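Local atomic coordinates of antigen MTB48, Mycobacterial protein (Mycobacterium smegmatis, PDB entry 4WJ1), a protein that is exported by the ESX-1 type VII secretion system and is probably involved in DNA conjugation, at least in the recipient strain. Residues A[66-70]-A[283-287]. Numbering follows the deposited sequence.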
# COMPACT_ATOMS: atom_id res chain seq x y z
N GLU A 66 -3.61 -13.19 -3.13
CA GLU A 66 -4.76 -13.67 -2.41
C GLU A 66 -6.06 -13.60 -3.20
O GLU A 66 -6.90 -14.51 -3.11
CB GLU A 66 -4.88 -12.90 -1.11
CG GLU A 66 -3.72 -13.24 -0.17
CD GLU A 66 -3.48 -14.77 0.02
OE1 GLU A 66 -4.44 -15.58 -0.12
OE2 GLU A 66 -2.32 -15.16 0.30
N GLY A 67 -6.22 -12.56 -4.00
CA GLY A 67 -7.41 -12.42 -4.80
C GLY A 67 -7.45 -13.57 -5.78
O GLY A 67 -8.49 -14.20 -5.99
N GLU A 68 -6.29 -13.86 -6.36
CA GLU A 68 -6.17 -14.97 -7.30
C GLU A 68 -6.40 -16.31 -6.63
O GLU A 68 -6.89 -17.23 -7.27
CB GLU A 68 -4.80 -14.94 -7.97
CG GLU A 68 -4.57 -13.70 -8.81
CD GLU A 68 -3.11 -13.45 -9.09
OE1 GLU A 68 -2.76 -12.30 -9.43
OE2 GLU A 68 -2.32 -14.42 -8.96
N ARG A 69 -6.03 -16.42 -5.36
CA ARG A 69 -6.20 -17.68 -4.63
C ARG A 69 -7.68 -17.93 -4.34
O ARG A 69 -8.16 -19.05 -4.50
CB ARG A 69 -5.39 -17.68 -3.34
CG ARG A 69 -3.90 -17.59 -3.59
CD ARG A 69 -3.09 -17.76 -2.32
NE ARG A 69 -3.25 -19.11 -1.80
CZ ARG A 69 -3.96 -19.42 -0.73
NH1 ARG A 69 -4.58 -18.47 -0.03
NH2 ARG A 69 -4.05 -20.69 -0.34
N ILE A 70 -8.40 -16.88 -3.95
CA ILE A 70 -9.83 -16.99 -3.74
C ILE A 70 -10.50 -17.39 -5.04
O ILE A 70 -11.38 -18.25 -5.05
CB ILE A 70 -10.44 -15.69 -3.22
CG1 ILE A 70 -9.87 -15.37 -1.83
CG2 ILE A 70 -11.97 -15.78 -3.18
CD1 ILE A 70 -10.58 -14.23 -1.15
N PRO A 283 -1.95 -9.59 3.76
CA PRO A 283 -3.36 -9.91 3.47
C PRO A 283 -3.80 -11.25 4.07
O PRO A 283 -2.96 -12.08 4.44
CB PRO A 283 -3.38 -9.97 1.95
CG PRO A 283 -2.02 -10.45 1.59
CD PRO A 283 -1.11 -9.74 2.57
N PRO A 284 -5.11 -11.47 4.18
CA PRO A 284 -5.55 -12.79 4.65
C PRO A 284 -5.39 -13.82 3.55
O PRO A 284 -5.55 -13.50 2.37
CB PRO A 284 -7.02 -12.57 5.00
CG PRO A 284 -7.45 -11.51 4.02
CD PRO A 284 -6.25 -10.58 3.89
N SER A 285 -5.04 -15.04 3.92
CA SER A 285 -4.91 -16.10 2.94
C SER A 285 -6.04 -17.08 3.16
O SER A 285 -6.20 -17.60 4.26
CB SER A 285 -3.54 -16.79 3.05
OG SER A 285 -2.48 -15.86 2.89
N ILE A 286 -6.85 -17.31 2.13
CA ILE A 286 -7.92 -18.30 2.24
C ILE A 286 -7.31 -19.69 2.37
O ILE A 286 -6.24 -19.96 1.82
CB ILE A 286 -8.86 -18.27 1.03
CG1 ILE A 286 -10.13 -19.06 1.34
CG2 ILE A 286 -8.16 -18.82 -0.20
CD1 ILE A 286 -11.09 -19.07 0.22
N GLY A 287 -7.99 -20.57 3.09
CA GLY A 287 -7.50 -21.92 3.25
C GLY A 287 -8.01 -22.85 2.18
O GLY A 287 -7.31 -23.16 1.21
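P283 opens this part of the loop after helix 248-272, its CG 3.7 Å from CG of E66 on helix 40-96; it also touches W202 of helix 187-230. Proline, lacking an amide hydrogen, suits a chain without strand partners. A second proline, P284, keeps the chain extended, and its O makes a close van der Waals contact (3.1 Å) with CG of E66. S285 is small and polar, and its OG donates a 2.7 Å hydrogen bond to OE2 of E66. The loop thus follows the groove between helices 40-96 and 187-230, packing a PPE-region segment on the PE-region helix of this elongated helical bundle. The apolar, branched side chain of I286 suits its buried place against A195 and I70 (CG2 to I70 CG1, 4.2 Å), while I286 O accepts hydrogen bonds from R69 NH1 (2.9 Å) and NH2 (3.2 Å). R69, long and with several N-H donors, also bonds through NH1 to E66 OE1 (2.9 Å, a salt bridge) and through NE to P117 O.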